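Side-chain contacts in predicted sugar phosphatases of the HAD superfamily (Cytophaga hutchinsonii, PDB 2HX1), which probably hydrolyses sugar phosphates as a magnesium-binding phosphatase of the haloacid dehalogenase superfamily: residues Val231-Leu235 with His236-Leu240; Asn256-Ile259 with Asp260-Glu263; Ser74-Ala77 with Asp78-Ile81; Pro174-Lys177 with Thr178-Ala181. All coordinates share one frame; numbering follows the deposited sequence. Where two conformers were deposited one is given.

Contact 1: Val231-Leu235 with His236-Leu240; sequences VGDTL and HTDIL. With MG (magnesium ion), chain E.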
loop_
_atom_site.group_PDB
_atom_site.type_symbol
_atom_site.label_atom_id
_atom_site.label_comp_id
_atom_site.label_asym_id
_atom_site.label_seq_id
_atom_site.Cartn_x
_atom_site.Cartn_y
_atom_site.Cartn_z
ATOM N N VAL A 231 -16.703 23.659 -5.133
ATOM C CA VAL A 231 -16.067 24.288 -3.959
ATOM C C VAL A 231 -15.819 23.241 -2.885
ATOM O O VAL A 231 -16.754 22.601 -2.387
ATOM C CB VAL A 231 -16.974 25.454 -3.428
ATOM C CG1 VAL A 231 -16.363 26.105 -2.200
ATOM C CG2 VAL A 231 -17.221 26.492 -4.562
ATOM N N GLY A 232 -14.563 23.028 -2.525
ATOM C CA GLY A 232 -14.250 22.010 -1.518
ATOM C C GLY A 232 -13.000 22.257 -0.700
ATOM O O GLY A 232 -12.180 23.117 -1.046
ATOM N N ASP A 233 -12.864 21.490 0.379
ATOM C CA ASP A 233 -11.698 21.595 1.270
ATOM C C ASP A 233 -10.702 20.458 1.129
ATOM O O ASP A 233 -9.633 20.503 1.741
ATOM C CB ASP A 233 -12.133 21.713 2.732
ATOM C CG ASP A 233 -12.860 20.474 3.217
ATOM O OD1 ASP A 233 -13.792 20.035 2.503
ATOM O OD2 ASP A 233 -12.489 19.926 4.288
ATOM N N THR A 234 -11.024 19.459 0.311
ATOM C CA THR A 234 -10.224 18.237 0.186
ATOM C C THR A 234 -9.787 18.000 -1.247
ATOM O O THR A 234 -10.634 17.927 -2.145
ATOM C CB THR A 234 -11.037 17.040 0.687
ATOM O OG1 THR A 234 -11.488 17.324 2.014
ATOM C CG2 THR A 234 -10.194 15.729 0.691
ATOM N N LEU A 235 -8.470 17.910 -1.453
ATOM C CA LEU A 235 -7.888 17.804 -2.804
ATOM C C LEU A 235 -8.294 16.511 -3.544
ATOM O O LEU A 235 -8.705 16.511 -4.705
ATOM C CB LEU A 235 -6.350 17.914 -2.731
ATOM C CG LEU A 235 -5.843 19.333 -2.427
ATOM C CD1 LEU A 235 -4.441 19.360 -1.855
ATOM C CD2 LEU A 235 -5.892 20.282 -3.641
ATOM N N HIS A 236 -8.176 15.406 -2.847
ATOM C CA HIS A 236 -8.250 14.120 -3.492
ATOM C C HIS A 236 -9.689 13.686 -3.721
ATOM O O HIS A 236 -9.897 12.688 -4.393
ATOM C CB HIS A 236 -7.481 13.051 -2.687
ATOM C CG HIS A 236 -7.722 13.120 -1.215
ATOM N ND1 HIS A 236 -8.640 12.315 -0.573
ATOM C CD2 HIS A 236 -7.187 13.927 -0.261
ATOM C CE1 HIS A 236 -8.650 12.612 0.718
ATOM N NE2 HIS A 236 -7.778 13.586 0.932
ATOM N N THR A 237 -10.676 14.428 -3.194
ATOM C CA THR A 237 -12.076 14.125 -3.466
ATOM C C THR A 237 -12.781 15.263 -4.275
ATOM O O THR A 237 -13.151 15.104 -5.467
ATOM C CB THR A 237 -12.882 13.834 -2.138
ATOM O OG1 THR A 237 -12.789 14.949 -1.255
ATOM C CG2 THR A 237 -12.361 12.610 -1.377
ATOM N N ASP A 238 -12.953 16.415 -3.641
ATOM C CA ASP A 238 -13.594 17.573 -4.281
ATOM C C ASP A 238 -12.839 18.138 -5.495
ATOM O O ASP A 238 -13.434 18.349 -6.548
ATOM C CB ASP A 238 -13.787 18.701 -3.267
ATOM C CG ASP A 238 -14.446 18.229 -1.994
ATOM O OD1 ASP A 238 -15.424 17.440 -2.077
ATOM O OD2 ASP A 238 -13.955 18.611 -0.912
ATOM N N ILE A 239 -11.553 18.410 -5.334
ATOM C CA ILE A 239 -10.793 19.152 -6.332
ATOM C C ILE A 239 -10.415 18.222 -7.463
ATOM O O ILE A 239 -10.625 18.560 -8.616
ATOM C CB ILE A 239 -9.532 19.803 -5.745
ATOM C CG1 ILE A 239 -9.875 20.607 -4.473
ATOM C CG2 ILE A 239 -8.861 20.698 -6.801
ATOM C CD1 ILE A 239 -11.005 21.628 -4.641
ATOM N N LEU A 240 -9.861 17.051 -7.129
ATOM C CA LEU A 240 -9.539 16.013 -8.145
ATOM C C LEU A 240 -10.793 15.634 -8.905
ATOM O O LEU A 240 -10.817 15.642 -10.145
ATOM C CB LEU A 240 -8.925 14.769 -7.460
ATOM C CG LEU A 240 -8.581 13.555 -8.340
ATOM C CD1 LEU A 240 -7.607 13.974 -9.385
ATOM C CD2 LEU A 240 -8.068 12.340 -7.542
HETATM MG MG MG E . -15.183 18.547 2.949
HETATM O O HOH W 1 -14.192 17.787 4.507
HETATM O O HOH W 2 -14.293 17.345 1.404
HETATM O O HOH W 3 -16.659 17.136 3.149
#
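Asp238 folds back from helix 235-245 over the loop that leaves strand 228-232. Its CB lies 3.4 Å from Thr234 O and also meets the CA of Gly232, where a side chain would collide with it. With CG anti to its own carbonyl carbon (chi1 -50°), the carboxylate points at the loop backbone. OD2 takes the N-H of Thr234 (3.3 Å from N) on its anti side, 21° out of the carboxylate plane, and a weaker bond from Asp233 N. A water bound to the magnesium ion also donates to Asp238 OD2, at 2.7 Å, while OD1 pairs with Lys204. Asp233 OD1 binds the ion directly at 2.1 Å, while its OD2 takes the N-H of Asn256; Asp20 and Phe22 O complete the protein ligands. Beside this, Thr234 CG2 sits over one face of the His236 ring, 3.5 Å from its centroid, a CH-pi contact. Leu240 N closes a pi-type turn on Leu235 O at 2.7 Å. With an alanine here, the metal-bound water would probably lose an acceptor, Lys204 a counter-charge and the N-H groups of Asp233 and Thr234 their acceptor. The GDTLHTD sequence fits motif IV of HAD phosphatases: the first aspartate binds the metal directly, the second is a second-shell residue that probably orients a metal-bound water and holds the loop.

Contact 2: Asn256-Ile259 with Asp260-Glu263; sequences NTRI and DDAE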
loop_
_atom_site.group_PDB
_atom_site.type_symbol
_atom_site.label_atom_id
_atom_site.label_comp_id
_atom_site.label_asym_id
_atom_site.label_seq_id
_atom_site.Cartn_x
_atom_site.Cartn_y
_atom_site.Cartn_z
ATOM N N ASN A 256 -10.034 20.405 5.630
ATOM C CA ASN A 256 -8.898 19.487 5.595
ATOM C C ASN A 256 -7.605 20.073 5.071
ATOM O O ASN A 256 -6.554 19.554 5.375
ATOM C CB ASN A 256 -9.196 18.242 4.741
ATOM C CG ASN A 256 -10.167 17.259 5.408
ATOM O OD1 ASN A 256 -10.277 17.172 6.642
ATOM N ND2 ASN A 256 -10.889 16.510 4.574
ATOM N N THR A 257 -7.655 21.066 4.203
ATOM C CA THR A 257 -6.409 21.625 3.665
ATOM C C THR A 257 -6.135 22.917 4.440
ATOM O O THR A 257 -6.794 23.914 4.229
ATOM C CB THR A 257 -6.461 21.857 2.128
ATOM O OG1 THR A 257 -7.008 20.700 1.480
ATOM C CG2 THR A 257 -5.057 22.101 1.550
ATOM N N ARG A 258 -5.208 22.876 5.388
ATOM C CA ARG A 258 -4.860 24.063 6.164
ATOM C C ARG A 258 -3.961 24.966 5.336
ATOM O O ARG A 258 -3.209 24.478 4.473
ATOM C CB ARG A 258 -4.173 23.659 7.466
ATOM C CG ARG A 258 -5.076 22.788 8.366
ATOM C CD ARG A 258 -4.631 22.724 9.827
ATOM N NE ARG A 258 -3.190 22.964 9.982
ATOM C CZ ARG A 258 -2.635 23.980 10.657
ATOM N NH1 ARG A 258 -3.384 24.893 11.289
ATOM N NH2 ARG A 258 -1.307 24.080 10.701
ATOM N N ILE A 259 -4.034 26.271 5.585
ATOM C CA ILE A 259 -3.269 27.250 4.799
ATOM C C ILE A 259 -1.741 26.983 4.767
ATOM O O ILE A 259 -1.104 27.130 3.711
ATOM C CB ILE A 259 -3.591 28.722 5.248
ATOM C CG1 ILE A 259 -2.990 29.742 4.285
ATOM C CG2 ILE A 259 -3.076 29.011 6.620
ATOM C CD1 ILE A 259 -3.487 31.156 4.508
ATOM N N ASP A 260 -1.168 26.574 5.907
ATOM C CA ASP A 260 0.270 26.312 6.013
ATOM C C ASP A 260 0.703 25.117 5.179
ATOM O O ASP A 260 1.892 24.996 4.822
ATOM C CB ASP A 260 0.699 26.071 7.481
ATOM C CG ASP A 260 0.618 27.345 8.349
ATOM O OD1 ASP A 260 0.562 28.453 7.783
ATOM O OD2 ASP A 260 0.591 27.241 9.603
ATOM N N ASP A 261 -0.258 24.250 4.842
ATOM C CA ASP A 261 0.041 23.012 4.113
ATOM C C ASP A 261 -0.388 23.017 2.656
ATOM O O ASP A 261 -0.059 22.083 1.921
ATOM C CB ASP A 261 -0.655 21.832 4.800
ATOM C CG ASP A 261 -0.303 21.712 6.260
ATOM O OD1 ASP A 261 0.891 21.888 6.584
ATOM O OD2 ASP A 261 -1.217 21.451 7.079
ATOM N N ALA A 262 -1.147 24.021 2.236
ATOM C CA ALA A 262 -1.767 23.972 0.915
ATOM C C ALA A 262 -0.760 23.830 -0.217
ATOM O O ALA A 262 -0.935 23.004 -1.112
ATOM C CB ALA A 262 -2.641 25.188 0.686
ATOM N N GLU A 263 0.291 24.647 -0.201
ATOM C CA GLU A 263 1.236 24.622 -1.313
ATOM C C GLU A 263 1.925 23.268 -1.394
ATOM O O GLU A 263 2.047 22.645 -2.466
ATOM C CB GLU A 263 2.267 25.736 -1.200
ATOM C CG GLU A 263 1.775 27.063 -1.709
ATOM C CD GLU A 263 2.903 27.987 -2.172
ATOM O OE1 GLU A 263 3.513 27.718 -3.247
ATOM O OE2 GLU A 263 3.150 28.991 -1.465
HETATM O O HOH W 4 -3.606 20.391 5.816
HETATM O O HOH W 5 0.910 26.839 1.884
#
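Arg258 O receives the N-H of Asp261 at 3.0 Å (O to N), which turns the chain so that the two CA atoms stand 5.4 Å apart. A weaker bond follows from Ala262 N to Ile259 O, 3.4 Å long, and the backbone winds on into helix 262-269. Two waters brace this turn. One takes the N-H of Arg258 and donates both to Asn256 O and to Asp261 OD2; the other donates to Ile259 O and accepts from Glu263 N, bridging the backbone at the start of the helix.

On the outer side Arg258 faces two aspartates. Its chain is bent sharply at chi3 (-26°), which folds the guanidinium back over the turn. NE lies 3.8 Å from Asp261 OD2 and NH2 3.8 Å from Asp260 OD2, both long salt bridges. The Asp260 carboxylate plane stands at 90° to the guanidinium, and its oxygen is well out of the guanidinium plane, so that pair is joined by charge alone; the Asp261 carboxylate is turned by 63°. Asp261 OD2 also rests 3.7 Å from Arg258 CB. The exposed Ile259 touches Met2 and Leu253. On the inner side Thr257 CG2 packs on Ala262, 3.8 Å from its CA, while Thr257 OG1 bonds to Asp233 O.

The chemistry divides accordingly: a largely exposed network of long salt bridges among Arg258, Asp260 and Asp261, outside a turn held by backbone and water bonds.

Contact 3: Ser74-Ala77 with Asp78-Ile81; sequences SITA and DKII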
loop_
_atom_site.group_PDB
_atom_site.type_symbol
_atom_site.label_atom_id
_atom_site.label_comp_id
_atom_site.label_asym_id
_atom_site.label_seq_id
_atom_site.Cartn_x
_atom_site.Cartn_y
_atom_site.Cartn_z
ATOM N N SER A 74 -33.063 27.953 3.218
ATOM C CA SER A 74 -33.104 27.941 1.765
ATOM C C SER A 74 -32.579 26.647 1.156
ATOM O O SER A 74 -32.853 26.374 -0.007
ATOM C CB SER A 74 -32.338 29.145 1.196
ATOM O OG SER A 74 -30.980 29.147 1.598
ATOM N N ILE A 75 -31.821 25.859 1.909
ATOM C CA ILE A 75 -31.349 24.560 1.414
ATOM C C ILE A 75 -32.524 23.584 1.418
ATOM O O ILE A 75 -33.036 23.227 2.471
ATOM C CB ILE A 75 -30.211 23.955 2.276
ATOM C CG1 ILE A 75 -29.117 24.987 2.586
ATOM C CG2 ILE A 75 -29.598 22.742 1.580
ATOM C CD1 ILE A 75 -28.215 25.306 1.464
ATOM N N THR A 76 -32.951 23.176 0.231
ATOM C CA THR A 76 -34.036 22.227 0.061
ATOM C C THR A 76 -33.457 20.873 -0.359
ATOM O O THR A 76 -32.321 20.804 -0.835
ATOM C CB THR A 76 -35.060 22.756 -1.002
ATOM O OG1 THR A 76 -34.378 23.136 -2.201
ATOM C CG2 THR A 76 -35.751 23.978 -0.503
ATOM N N ALA A 77 -34.235 19.802 -0.172
ATOM C CA ALA A 77 -33.763 18.455 -0.462
ATOM C C ALA A 77 -33.424 18.281 -1.936
ATOM O O ALA A 77 -32.580 17.462 -2.278
ATOM C CB ALA A 77 -34.803 17.401 -0.015
ATOM N N ASP A 78 -34.090 19.027 -2.813
ATOM C CA ASP A 78 -33.779 18.974 -4.261
ATOM C C ASP A 78 -32.385 19.536 -4.594
ATOM O O ASP A 78 -31.842 19.282 -5.676
ATOM C CB ASP A 78 -34.870 19.680 -5.103
ATOM C CG ASP A 78 -34.904 21.179 -4.890
ATOM O OD1 ASP A 78 -34.949 21.598 -3.727
ATOM O OD2 ASP A 78 -34.874 21.946 -5.880
ATOM N N LYS A 79 -31.801 20.287 -3.676
ATOM C CA LYS A 79 -30.490 20.884 -3.914
ATOM C C LYS A 79 -29.360 20.007 -3.382
ATOM O O LYS A 79 -28.194 20.331 -3.590
ATOM C CB LYS A 79 -30.404 22.252 -3.251
ATOM C CG LYS A 79 -31.572 23.186 -3.558
ATOM C CD LYS A 79 -31.246 24.335 -4.494
ATOM C CE LYS A 79 -32.360 25.422 -4.432
ATOM N NZ LYS A 79 -32.783 25.866 -3.032
ATOM N N ILE A 80 -29.714 18.923 -2.682
ATOM C CA ILE A 80 -28.737 18.027 -2.084
ATOM C C ILE A 80 -28.559 16.749 -2.910
ATOM O O ILE A 80 -29.448 15.891 -2.992
ATOM C CB ILE A 80 -29.095 17.696 -0.633
ATOM C CG1 ILE A 80 -29.303 19.004 0.161
ATOM C CG2 ILE A 80 -27.994 16.862 0.013
ATOM C CD1 ILE A 80 -29.433 18.852 1.631
ATOM N N ILE A 81 -27.393 16.637 -3.516
ATOM C CA ILE A 81 -27.025 15.453 -4.268
ATOM C C ILE A 81 -26.017 14.676 -3.435
ATOM O O ILE A 81 -24.934 15.156 -3.155
ATOM C CB ILE A 81 -26.384 15.816 -5.624
ATOM C CG1 ILE A 81 -27.265 16.807 -6.411
ATOM C CG2 ILE A 81 -26.132 14.541 -6.410
ATOM C CD1 ILE A 81 -26.503 17.552 -7.546
HETATM O O HOH W 6 -31.953 15.398 -4.086
#
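Apolar packing joins Ile75 and Ile80, whose side chains cross at about a right angle, with Ile75 CG2 3.9 Å from Ile80 CD1. CG1 of the same Ile80 lies 3.7 Å from Thr76 O.

Backbone hydrogen bonds shape the turn between them. Lys79 N reaches Thr76 O at 2.9 Å and Ile80 N reaches Ala77 O at 3.2 Å, consecutive i to i+3 bonds of a short 3-10 segment. A water donates to both Ala77 O and Ile80 O, each 2.8 Å away, clamping the exit into strand 80-82.

The polar end belongs to Lys79. Its CB lies 3.4 Å from Thr76 O; bends at chi2 (-107°) and chi4 (49°) then carry the ammonium back beside the preceding loop, where NZ comes to 3.1 Å from Ser74 O. A weak bond to Thr76 OG1 is doubtful, because that oxygen is modelled too near Asp78. A further weak bond joins NZ to Tyr49 OH. A methionine in its place would probably leave Ser74 O without the neighbouring positive charge and Tyr49 OH without its weak partner.

The turn links helix 60-69 to strand 80-82, which lies at one end of the six-stranded parallel sheet and pairs with strand 48-53. Ile80 faces Leu63, Ala64 and Tyr67 of helix 60-69, and Ile75 also reaches Phe39 of helix 35-44.

Contact 4: Pro174-Lys177 with Thr178-Ala181; sequences PLTK and TDVA
Thr176 and Asp179 bond across a tight loop at the end of a beta hairpin whose arms are strands 172-174 and 180-182.

Backbone bonds come first. Asp179 O accepts two N-H groups, from Leu175 (2.8 Å, O to N) and Thr176 (3.2 Å), both arriving from the same face of its carbonyl plane. Beyond them Pro174 and Val180 form an antiparallel non-hydrogen-bonded pair, their CA atoms 4.2 Å apart and their side chains diverging.

Side-chain bonds fill the loop itself. With chi1 at 69°, between its backbone N and carbonyl carbon, Thr176 OG1 faces inward and accepts from Thr178 N at 3.2 Å, which makes an ST turn, and from Asp179 N at 2.9 Å. Thr178 OG1 donates to Asp179 OD1 over 2.7 Å, meeting it on the anti side and 35° out of the carboxylate plane. That oxygen also forms a salt bridge with Lys159 of the third subunit.

Apolar contact is slight: Leu175 CD2 lies 4.2 Å from Ala181 CB, across the hairpin.

One threonine hydroxyl thus accepts from two backbone N-H groups that the tight loop turns inward, and one carbonyl, Asp179 O, takes those of two successive residues, Leu175 and Thr176. Asp179, steadied by Thr178, presents its charge to the neighbouring subunit, where Asn155 and Arg158 of that chain also bond to the backbone of Val180 and Thr178: the 178-181 limb lies in a subunit interface.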
loop_
_atom_site.group_PDB
_atom_site.type_symbol
_atom_site.label_atom_id
_atom_site.label_comp_id
_atom_site.label_asym_id
_atom_site.label_seq_id
_atom_site.Cartn_x
_atom_site.Cartn_y
_atom_site.Cartn_z
ATOM N N PRO A 174 -13.236 15.640 11.855
ATOM C CA PRO A 174 -13.013 16.356 13.088
ATOM C C PRO A 174 -14.211 16.257 14.017
ATOM O O PRO A 174 -15.344 16.370 13.568
ATOM C CB PRO A 174 -12.826 17.799 12.636
ATOM C CG PRO A 174 -12.584 17.750 11.167
ATOM C CD PRO A 174 -13.307 16.550 10.697
ATOM N N LEU A 175 -13.928 16.018 15.301
ATOM C CA LEU A 175 -14.939 15.863 16.349
ATOM C C LEU A 175 -14.951 17.087 17.277
ATOM O O LEU A 175 -16.009 17.606 17.671
ATOM C CB LEU A 175 -14.625 14.609 17.147
ATOM C CG LEU A 175 -15.748 14.025 17.999
ATOM C CD1 LEU A 175 -17.027 13.807 17.167
ATOM C CD2 LEU A 175 -15.282 12.708 18.670
ATOM N N THR A 176 -13.762 17.531 17.630
ATOM C CA THR A 176 -13.573 18.749 18.381
ATOM C C THR A 176 -12.451 19.506 17.697
ATOM O O THR A 176 -11.980 19.110 16.644
ATOM C CB THR A 176 -13.172 18.459 19.864
ATOM O OG1 THR A 176 -11.854 17.899 19.907
ATOM C CG2 THR A 176 -14.165 17.492 20.533
ATOM N N LYS A 177 -12.036 20.600 18.304
ATOM C CA LYS A 177 -10.858 21.341 17.866
ATOM C C LYS A 177 -9.571 20.522 17.846
ATOM O O LYS A 177 -8.708 20.731 16.983
ATOM C CB LYS A 177 -10.660 22.579 18.755
ATOM C CG LYS A 177 -9.566 23.539 18.243
ATOM C CD LYS A 177 -9.903 25.018 18.537
ATOM C CE LYS A 177 -8.888 25.997 17.899
ATOM N NZ LYS A 177 -9.491 27.331 17.542
ATOM N N THR A 178 -9.431 19.593 18.785
ATOM C CA THR A 178 -8.207 18.782 18.883
ATOM C C THR A 178 -8.359 17.335 18.338
ATOM O O THR A 178 -7.396 16.760 17.830
ATOM C CB THR A 178 -7.721 18.717 20.356
ATOM O OG1 THR A 178 -8.766 18.185 21.179
ATOM C CG2 THR A 178 -7.364 20.108 20.885
ATOM N N ASP A 179 -9.554 16.761 18.459
ATOM C CA ASP A 179 -9.782 15.335 18.194
ATOM C C ASP A 179 -10.523 15.041 16.874
ATOM O O ASP A 179 -11.390 15.818 16.411
ATOM C CB ASP A 179 -10.594 14.732 19.333
ATOM C CG ASP A 179 -9.819 14.676 20.640
ATOM O OD1 ASP A 179 -8.952 15.541 20.887
ATOM O OD2 ASP A 179 -10.088 13.759 21.439
ATOM N N VAL A 180 -10.192 13.893 16.301
ATOM C CA VAL A 180 -10.913 13.380 15.146
ATOM C C VAL A 180 -11.647 12.088 15.547
ATOM O O VAL A 180 -11.470 11.550 16.660
ATOM C CB VAL A 180 -9.984 13.066 13.943
ATOM C CG1 VAL A 180 -9.087 14.249 13.604
ATOM C CG2 VAL A 180 -9.142 11.827 14.219
ATOM N N ALA A 181 -12.487 11.617 14.636
ATOM C CA ALA A 181 -13.211 10.381 14.789
ATOM C C ALA A 181 -13.089 9.619 13.468
ATOM O O ALA A 181 -12.996 10.225 12.388
ATOM C CB ALA A 181 -14.669 10.670 15.102
#

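Contact 1 holds the magnesium site, and contact 2 leans directly on it: their centres are about 12 Å apart, and two probable hydrogen bonds join them, one through Thr257 and the other from Asn256 ND2 to Thr234 OG1 at 2.8 Å. The loop before helix 262-269 thus backs the metal ligand. Contact 4 stands close by without touching, its nearest atoms about 5 Å from contact 2 and about 7 Å from contact 1. Contact 3 lies farther off, its centre about 20 Å from that of contact 1, but strands 80-82 and 228-232 belong to the same parallel sheet. Its Ile80 side chain is about 13 Å from a magnesium ion.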